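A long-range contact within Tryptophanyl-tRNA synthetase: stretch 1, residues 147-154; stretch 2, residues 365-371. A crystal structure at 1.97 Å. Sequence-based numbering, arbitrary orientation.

Stretch 1 (147-154) EFYFQTNR
Stretch 2 365-371: KLVEPPR

F150 forms the apolar centre of this contact. Its CA-to-CB bond points toward stretch 2, and its side chain is in the m rotamer (chi1 -68°, chi2 -87°). P370 lies over one face of the ring. P370 CD sits 4.0 Å from the centroid of the F150 ring and 17° off the ring normal, so its C-H bonds can meet the pi cloud. The proline ring is C-gamma endo. V367 also packs against F150, with V367 CB 3.8 Å from F150 CE2. The CA-to-CB bond of P369 points away; its closest atom to F150 is the backbone CA, 3.9 Å from F150 CE2.

F148 extends the apolar packing. Residues 147-150 are a strand, with phi/psi of -93/148 at F148, -157/163 at Y149 and -104/135 at F150. The alternation of an extended chain sends the CA-to-CB bonds of F148 and F150 toward stretch 2, while the CA-to-CB bonds of E147 and Y149 point away. F148 is also m (chi1 -63°, chi2 -86°). F148 CB is 3.6 Å from V367 CG1, and F148 CE2 is 3.9 Å from L366 CD1. V367 is m (chi1 -69°). It touches both phenylalanines, F150 through CB and F148 through CG1. L366 is m, t.

Stretch 2 has no regular helix or strand. From V367 to P370 its backbone is extended, with phi/psi of -142/157, -105/110, -68/151 and -69/148. It runs in the same general direction as stretch 1: L366 and V367 meet F148, and P370 reaches T152 and N153. The closest CA pair is N153 CA to P370 CA, 5.5 Å apart.

Beyond the strand, stretch 1 turns. N153 N donates to F150 O at 2.9 Å. T152 (chi1 61°, p) places OG1 3.5 Å from P370 CG.

N153 carries the direct polar link. Its side chain is t (chi1 -159°, chi2 26°). N153 ND2 donates to E368 O at 2.9 Å, and to E368 OE2 at 3.2 Å with a nearly straight angle of 176°. The amide thus holds both the backbone and the carboxylate of one residue. The CA-to-CB bond of E368 points sideways, but the t, t side chain (chi3 -76°) brings its end nearer to stretch 1.

Two waters complete the polar contacts. Water 1 accepts from F148 N at 2.9 Å and is placed to donate to L366 O at 2.8 Å, which would link the two backbones. Water 2 donates to N153 OD1 at 2.6 Å and weakly to E368 OE2 at 3.3 Å.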

# COMPACT_ATOMS: atom_id res chain seq x y z
N GLU A 147 -2.35 14.14 -18.11
CA GLU A 147 -3.11 13.21 -17.22
C GLU A 147 -2.77 13.50 -15.78
O GLU A 147 -1.67 13.12 -15.30
CB GLU A 147 -2.79 11.78 -17.64
CG GLU A 147 -3.63 10.68 -16.85
CD GLU A 147 -3.79 9.37 -17.64
OE1 GLU A 147 -3.90 9.40 -18.93
OE2 GLU A 147 -3.79 8.30 -16.98
N PHE A 148 -3.64 14.20 -15.06
CA PHE A 148 -3.40 14.48 -13.63
C PHE A 148 -4.10 13.37 -12.84
O PHE A 148 -5.20 12.97 -13.23
CB PHE A 148 -4.11 15.78 -13.21
CG PHE A 148 -3.58 17.04 -13.95
CD1 PHE A 148 -2.48 17.73 -13.46
CD2 PHE A 148 -4.20 17.50 -15.11
CE1 PHE A 148 -1.98 18.91 -14.10
CE2 PHE A 148 -3.72 18.72 -15.77
CZ PHE A 148 -2.62 19.38 -15.25
N TYR A 149 -3.53 12.99 -11.66
CA TYR A 149 -4.20 12.03 -10.82
C TYR A 149 -3.77 12.15 -9.42
O TYR A 149 -2.65 12.71 -9.15
CB TYR A 149 -3.97 10.59 -11.36
CG TYR A 149 -2.57 10.07 -11.12
CD1 TYR A 149 -2.24 9.43 -9.90
CD2 TYR A 149 -1.60 10.28 -12.10
CE1 TYR A 149 -0.88 8.92 -9.69
CE2 TYR A 149 -0.24 9.81 -11.93
CZ TYR A 149 0.07 9.12 -10.70
OH TYR A 149 1.35 8.70 -10.45
N PHE A 150 -4.58 11.56 -8.53
CA PHE A 150 -4.28 11.52 -7.09
C PHE A 150 -3.79 10.10 -6.77
O PHE A 150 -4.38 9.14 -7.28
CB PHE A 150 -5.52 11.74 -6.23
CG PHE A 150 -6.08 13.12 -6.33
CD1 PHE A 150 -5.61 14.14 -5.51
CD2 PHE A 150 -7.08 13.43 -7.26
CE1 PHE A 150 -6.18 15.49 -5.60
CE2 PHE A 150 -7.62 14.79 -7.35
CZ PHE A 150 -7.17 15.75 -6.54
N GLN A 151 -2.72 10.03 -5.98
CA GLN A 151 -2.18 8.75 -5.48
C GLN A 151 -3.30 7.93 -4.80
O GLN A 151 -3.26 6.72 -4.89
CB GLN A 151 -1.10 8.93 -4.40
CG GLN A 151 0.21 9.54 -4.95
CD GLN A 151 1.22 9.81 -3.83
OE1 GLN A 151 0.88 10.08 -2.69
NE2 GLN A 151 2.49 9.78 -4.21
N THR A 152 -4.29 8.59 -4.22
CA THR A 152 -5.27 7.86 -3.45
C THR A 152 -6.47 7.55 -4.35
O THR A 152 -7.49 7.05 -3.87
CB THR A 152 -5.81 8.60 -2.18
OG1 THR A 152 -6.45 9.81 -2.59
CG2 THR A 152 -4.69 8.88 -1.11
N ASN A 153 -6.37 7.86 -5.62
CA ASN A 153 -7.54 7.56 -6.48
C ASN A 153 -7.14 7.04 -7.83
O ASN A 153 -7.67 7.46 -8.87
CB ASN A 153 -8.50 8.79 -6.59
CG ASN A 153 -9.91 8.40 -7.00
OD1 ASN A 153 -10.32 7.27 -6.74
ND2 ASN A 153 -10.66 9.29 -7.66
N ARG A 154 -6.11 6.22 -7.90
CA ARG A 154 -5.50 5.92 -9.22
C ARG A 154 -5.88 4.48 -9.74
O ARG A 154 -5.85 4.21 -10.94
CB ARG A 154 -3.99 6.06 -9.14
CG ARG A 154 -3.20 5.89 -10.47
CD ARG A 154 -3.84 6.78 -11.59
NE ARG A 154 -2.87 6.99 -12.68
CZ ARG A 154 -3.19 7.47 -13.85
NH1 ARG A 154 -4.47 7.79 -14.12
NH2 ARG A 154 -2.24 7.58 -14.73
N LYS A 365 -12.60 20.07 -13.14
CA LYS A 365 -13.09 19.10 -14.12
C LYS A 365 -12.03 18.16 -14.70
O LYS A 365 -12.35 17.24 -15.42
CB LYS A 365 -13.76 19.87 -15.25
CG LYS A 365 -14.80 20.87 -14.78
CD LYS A 365 -15.68 21.33 -15.98
CE LYS A 365 -16.41 22.66 -15.70
NZ LYS A 365 -16.33 23.64 -16.85
N LEU A 366 -10.76 18.37 -14.39
CA LEU A 366 -9.70 17.52 -14.94
C LEU A 366 -9.35 16.31 -14.04
O LEU A 366 -8.50 15.45 -14.41
CB LEU A 366 -8.43 18.33 -15.18
CG LEU A 366 -8.62 19.65 -15.93
CD1 LEU A 366 -7.23 20.29 -16.06
CD2 LEU A 366 -9.25 19.39 -17.29
N VAL A 367 -9.98 16.24 -12.88
CA VAL A 367 -9.69 15.17 -11.93
C VAL A 367 -10.93 14.67 -11.23
O VAL A 367 -11.92 15.38 -11.17
CB VAL A 367 -8.68 15.60 -10.87
CG1 VAL A 367 -7.31 15.78 -11.52
CG2 VAL A 367 -9.14 16.86 -10.16
N GLU A 368 -10.88 13.44 -10.73
CA GLU A 368 -11.93 12.94 -9.85
C GLU A 368 -11.35 12.95 -8.46
O GLU A 368 -10.43 12.17 -8.13
CB GLU A 368 -12.37 11.50 -10.24
CG GLU A 368 -13.60 11.02 -9.38
CD GLU A 368 -13.95 9.49 -9.60
OE1 GLU A 368 -14.54 9.14 -10.65
OE2 GLU A 368 -13.63 8.66 -8.68
N PRO A 369 -11.84 13.83 -7.63
CA PRO A 369 -11.27 13.81 -6.29
C PRO A 369 -11.66 12.50 -5.54
O PRO A 369 -12.71 11.96 -5.80
CB PRO A 369 -11.92 15.01 -5.61
CG PRO A 369 -12.59 15.80 -6.74
CD PRO A 369 -12.81 14.92 -7.87
N PRO A 370 -10.82 12.03 -4.61
CA PRO A 370 -11.16 10.82 -3.93
C PRO A 370 -12.37 11.12 -3.02
O PRO A 370 -12.51 12.24 -2.49
CB PRO A 370 -9.92 10.57 -3.07
CG PRO A 370 -9.25 11.96 -2.96
CD PRO A 370 -9.44 12.47 -4.33
N ARG A 371 -13.23 10.12 -2.81
CA ARG A 371 -14.41 10.25 -1.92
C ARG A 371 -14.12 10.52 -0.42
O ARG A 371 -14.97 11.17 0.26
CB ARG A 371 -15.35 9.01 -2.14
CG ARG A 371 -16.59 9.01 -1.24
CD ARG A 371 -17.61 7.80 -1.44
NE ARG A 371 -17.23 6.61 -0.66
CZ ARG A 371 -17.26 6.48 0.67
NH1 ARG A 371 -17.60 7.51 1.47
NH2 ARG A 371 -16.93 5.31 1.22
O HOH W 1 -6.37 14.55 -16.03
O HOH W 2 -12.38 5.81 -7.51